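Side-chain contacts in phosphoacetylglucosamine mutase (Aspergillus lentulus, PDB 5O9X), which probably interconverts the 6-phosphate and 1-phosphate of N-acetylglucosamine through a sugar bisphosphate intermediate, as a phosphohexomutase: residues 21-26 / 36-41; 48-53 / 78-83. The protein carries 1 engineered substitution. One frame throughout, in Å; residues are numbered along the deposited sequence.

Contact 1 (21-26 / 36-41); sequences EGKIFQ and ADLLNT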
# COMPACT_ATOMS: atom_id res chain seq x y z
N GLU A 21 3.42 20.73 22.49
CA GLU A 21 4.33 20.56 23.62
C GLU A 21 4.45 19.09 23.95
O GLU A 21 3.46 18.38 24.06
CB GLU A 21 3.84 21.32 24.86
CG GLU A 21 3.67 22.81 24.65
CD GLU A 21 4.39 23.61 25.71
OE1 GLU A 21 5.42 23.11 26.24
OE2 GLU A 21 3.92 24.73 26.02
N GLY A 22 5.68 18.65 24.09
CA GLY A 22 5.88 17.31 24.54
C GLY A 22 5.77 16.19 23.52
O GLY A 22 6.15 15.09 23.85
N LYS A 23 5.25 16.42 22.29
CA LYS A 23 5.14 15.30 21.30
C LYS A 23 6.48 15.02 20.67
O LYS A 23 7.20 15.95 20.21
CB LYS A 23 4.11 15.54 20.19
CG LYS A 23 2.77 16.08 20.65
CD LYS A 23 2.00 15.17 21.62
CE LYS A 23 0.55 15.59 21.68
NZ LYS A 23 -0.24 14.60 22.45
N ILE A 24 6.81 13.74 20.65
CA ILE A 24 7.98 13.23 19.93
C ILE A 24 7.38 12.50 18.70
O ILE A 24 6.46 11.74 18.85
CB ILE A 24 8.81 12.28 20.82
CG1 ILE A 24 9.53 13.08 21.98
CG2 ILE A 24 9.77 11.45 19.97
CD1 ILE A 24 9.93 12.26 23.20
N PHE A 25 7.88 12.80 17.51
CA PHE A 25 7.35 12.25 16.26
C PHE A 25 8.21 11.09 15.76
O PHE A 25 9.41 11.08 15.98
CB PHE A 25 7.27 13.36 15.20
CG PHE A 25 6.51 14.55 15.65
CD1 PHE A 25 5.12 14.49 15.80
CD2 PHE A 25 7.19 15.76 15.94
CE1 PHE A 25 4.40 15.61 16.22
CE2 PHE A 25 6.45 16.87 16.39
CZ PHE A 25 5.07 16.80 16.51
N GLN A 26 7.58 10.08 15.17
CA GLN A 26 8.32 8.96 14.62
C GLN A 26 7.80 8.70 13.20
O GLN A 26 6.61 8.91 12.93
CB GLN A 26 8.20 7.73 15.53
CG GLN A 26 6.77 7.51 16.02
CD GLN A 26 6.55 6.21 16.81
OE1 GLN A 26 6.97 6.10 17.99
NE2 GLN A 26 5.86 5.22 16.18
N ALA A 36 -4.65 15.37 12.90
CA ALA A 36 -4.23 16.39 11.91
C ALA A 36 -3.86 17.70 12.60
O ALA A 36 -3.03 18.44 12.06
CB ALA A 36 -5.32 16.64 10.89
N ASP A 37 -4.43 17.97 13.79
CA ASP A 37 -4.05 19.26 14.47
C ASP A 37 -2.60 19.27 14.99
O ASP A 37 -2.09 20.33 15.37
CB ASP A 37 -5.04 19.69 15.57
CG ASP A 37 -5.22 18.65 16.67
OD1 ASP A 37 -4.49 17.60 16.69
OD2 ASP A 37 -6.10 18.87 17.53
N LEU A 38 -1.93 18.11 14.99
CA LEU A 38 -0.52 18.01 15.39
C LEU A 38 0.48 18.19 14.27
O LEU A 38 1.70 18.25 14.54
CB LEU A 38 -0.23 16.68 16.05
CG LEU A 38 -1.04 16.37 17.30
CD1 LEU A 38 -0.80 14.93 17.80
CD2 LEU A 38 -0.85 17.45 18.41
N LEU A 39 -0.00 18.28 13.03
CA LEU A 39 0.85 18.10 11.88
C LEU A 39 1.62 19.31 11.29
O LEU A 39 2.57 19.11 10.53
CB LEU A 39 0.07 17.40 10.77
CG LEU A 39 0.06 15.88 11.03
CD1 LEU A 39 -1.12 15.31 10.24
CD2 LEU A 39 1.41 15.24 10.62
N ASN A 40 1.27 20.57 11.62
CA ASN A 40 1.93 21.66 10.86
C ASN A 40 3.49 21.59 10.81
O ASN A 40 4.11 21.68 9.73
CB ASN A 40 1.54 23.02 11.45
CG ASN A 40 0.15 23.47 11.02
OD1 ASN A 40 -0.53 22.83 10.17
ND2 ASN A 40 -0.31 24.52 11.63
N THR A 41 4.14 21.46 11.98
CA THR A 41 5.59 21.58 11.99
C THR A 41 6.23 20.35 11.32
O THR A 41 7.31 20.43 10.73
CB THR A 41 6.13 21.83 13.39
OG1 THR A 41 5.92 20.70 14.25
CG2 THR A 41 5.45 23.06 14.01
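Phe-25 directs its ring toward the bend between residues 36 and 41, and this is the closed side of the contact, where both Phe-25 and Thr-41 are buried. Ring atom CE1 lies 4.1 Å from Leu-38 O, while CE2, farther round the ring, is 4.4 Å from Thr-41 OG1; both oxygens approach obliquely, as loose van der Waals neighbours. With CG beside its own backbone N (chi1 -54°), the ring is placed between the loop and the start of helix 40-56. One of its faces also carries the carbonyl of its own loop, Lys-23 O standing 4.0 Å above the plane and offset toward the rim. A flat hydrocarbon ring fits where water is excluded, and Met-34 and Asn-101 add further contacts. The segments belong to the first α/β domain of the phosphohexomutase fold: 21-26 leads toward edge strand 32-35, after which a short 3-10 turn within 36-41 carries the chain into helix 40-56. The other side opens to solvent. Here Lys-23 and Leu-38 cross at about a right angle, and Lys-23 CE rests 4.0 Å from Leu-38 CD2 and 4.2 Å from Leu-38 CD1. A bend at chi2 (-61°) carries the lysine chain over to the leucine; CE lies against the methyls of partly exposed Leu-38, while the ammonium NZ continues past them.

Contact 2 (48-53 / 78-83); sequences LLATLR and VKLVDP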
# COMPACT_ATOMS: atom_id res chain seq x y z
N LEU A 48 11.29 20.59 3.94
CA LEU A 48 12.78 20.67 4.05
C LEU A 48 13.50 19.41 3.60
O LEU A 48 14.42 19.49 2.75
CB LEU A 48 13.10 21.06 5.49
CG LEU A 48 13.10 22.55 5.84
CD1 LEU A 48 12.12 23.47 5.14
CD2 LEU A 48 13.05 22.73 7.34
N LEU A 49 13.08 18.25 4.11
CA LEU A 49 13.65 16.96 3.71
C LEU A 49 13.50 16.65 2.21
O LEU A 49 14.47 16.20 1.59
CB LEU A 49 13.05 15.84 4.54
CG LEU A 49 13.90 14.58 4.29
CD1 LEU A 49 15.25 14.63 4.98
CD2 LEU A 49 13.15 13.37 4.74
N ALA A 50 12.30 16.88 1.65
CA ALA A 50 12.06 16.65 0.23
C ALA A 50 13.04 17.49 -0.60
O ALA A 50 13.50 17.01 -1.63
CB ALA A 50 10.59 17.01 -0.17
N THR A 51 13.29 18.71 -0.19
CA THR A 51 14.25 19.61 -0.93
C THR A 51 15.68 18.95 -0.91
O THR A 51 16.31 18.77 -1.96
CB THR A 51 14.35 21.01 -0.29
OG1 THR A 51 13.10 21.70 -0.38
CG2 THR A 51 15.41 21.89 -1.05
N LEU A 52 16.12 18.52 0.27
CA LEU A 52 17.41 17.87 0.41
C LEU A 52 17.50 16.60 -0.39
O LEU A 52 18.57 16.30 -0.97
CB LEU A 52 17.75 17.59 1.89
CG LEU A 52 17.97 18.85 2.75
CD1 LEU A 52 18.40 18.44 4.15
CD2 LEU A 52 19.01 19.83 2.17
N ARG A 53 16.40 15.83 -0.44
CA ARG A 53 16.42 14.56 -1.14
C ARG A 53 16.58 14.80 -2.60
O ARG A 53 17.38 14.12 -3.27
CB ARG A 53 15.13 13.68 -0.88
CG ARG A 53 15.15 12.31 -1.57
CD ARG A 53 16.28 11.46 -1.03
NE ARG A 53 16.22 10.09 -1.51
CZ ARG A 53 17.24 9.27 -1.56
NH1 ARG A 53 18.49 9.70 -1.24
NH2 ARG A 53 17.02 8.03 -1.95
N VAL A 78 1.98 12.28 6.09
CA VAL A 78 2.78 12.73 4.92
C VAL A 78 3.78 11.67 4.63
O VAL A 78 4.63 11.37 5.52
CB VAL A 78 3.63 14.01 5.18
CG1 VAL A 78 3.87 14.72 3.89
CG2 VAL A 78 2.96 14.97 6.10
N LYS A 79 3.62 11.09 3.43
CA LYS A 79 4.51 10.08 2.80
C LYS A 79 5.49 10.60 1.73
O LYS A 79 5.05 11.24 0.75
CB LYS A 79 3.63 9.09 2.08
CG LYS A 79 4.33 7.76 2.08
CD LYS A 79 3.47 6.67 1.51
CE LYS A 79 3.52 6.72 0.00
NZ LYS A 79 2.79 5.51 -0.46
N LEU A 80 6.79 10.30 1.88
CA LEU A 80 7.75 10.65 0.80
C LEU A 80 7.91 9.57 -0.32
O LEU A 80 7.90 8.36 -0.06
CB LEU A 80 9.07 11.09 1.38
CG LEU A 80 8.82 12.41 2.12
CD1 LEU A 80 9.07 12.22 3.62
CD2 LEU A 80 9.73 13.45 1.49
N VAL A 81 8.08 10.04 -1.55
CA VAL A 81 8.18 9.18 -2.74
C VAL A 81 9.51 9.50 -3.45
O VAL A 81 9.72 10.61 -3.88
CB VAL A 81 6.99 9.38 -3.75
CG1 VAL A 81 7.10 8.34 -4.91
CG2 VAL A 81 5.66 9.20 -3.02
N ASP A 82 10.34 8.48 -3.62
CA ASP A 82 11.67 8.62 -4.27
C ASP A 82 11.47 8.56 -5.80
O ASP A 82 10.37 8.20 -6.30
CB ASP A 82 12.63 7.53 -3.78
CG ASP A 82 13.62 8.02 -2.71
OD1 ASP A 82 13.81 9.21 -2.52
OD2 ASP A 82 14.28 7.18 -2.04
N PRO A 83 12.56 8.83 -6.57
CA PRO A 83 12.32 9.15 -7.98
C PRO A 83 11.65 8.09 -8.83
O PRO A 83 11.04 8.47 -9.82
CB PRO A 83 13.76 9.42 -8.51
CG PRO A 83 14.38 10.10 -7.29
CD PRO A 83 13.98 9.10 -6.21
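Arg-53 and Asp-82 meet at about a right angle, joining helix 40-56 to the residue just after strand 75-81 in the α/β/α domain I of the phosphohexomutase fold. The guanidinium is used side-on: NE and NH2 each take one carboxylate oxygen, and both acceptors lie near the guanidinium plane. The two flat groups are nevertheless twisted 40° apart, and the two oxygens are approached differently. NE reaches OD1 at 2.8 Å on its syn side in a nearly straight bond (175°), whereas NH2 comes to OD2 at 2.9 Å from above the carboxylate plane. Opposite charges suit this buried place, since each probably offsets the other's charge; Glu-89 N also binds OD2, and Trp-92 makes a cation-pi contact with the arginine. Arg-53 reaches across because CG is anti to the backbone N (chi1 -178°) and the chain then bends at chi2. One helical turn earlier the join is apolar. Leu-80 points from the strand toward the helix and spreads its two methyls over different residues. Small Ala-50 lets the backbones come close, 7.4 Å between its CA and that of Leu-80, and its CB touches Leu-80 CD2 at 4.0 Å; the other branch, Leu-80 CD1, faces Leu-49 CD2 at 4.4 Å.

Helix 40-56 is common to both contacts: contact 1 packs a loop against its beginning, and contact 2 fixes its middle and later turns to strand 75-81. Their centres lie 18 Å apart, and although their nearest atoms come within about 5 Å they do not touch. Both segments of contact 1 precede those of contact 2 along the chain. Contact 1 is partly buried and held by van der Waals contacts alone between its two segments, whereas contact 2 is wholly buried and includes a salt bridge. In contact 2 the side chain of Leu-80 is about 13 Å from bound glucose 1,6-bisphosphate; in contact 1 a glycerol, probably from crystallisation, lies about 6 Å from the side chain of Phe-25.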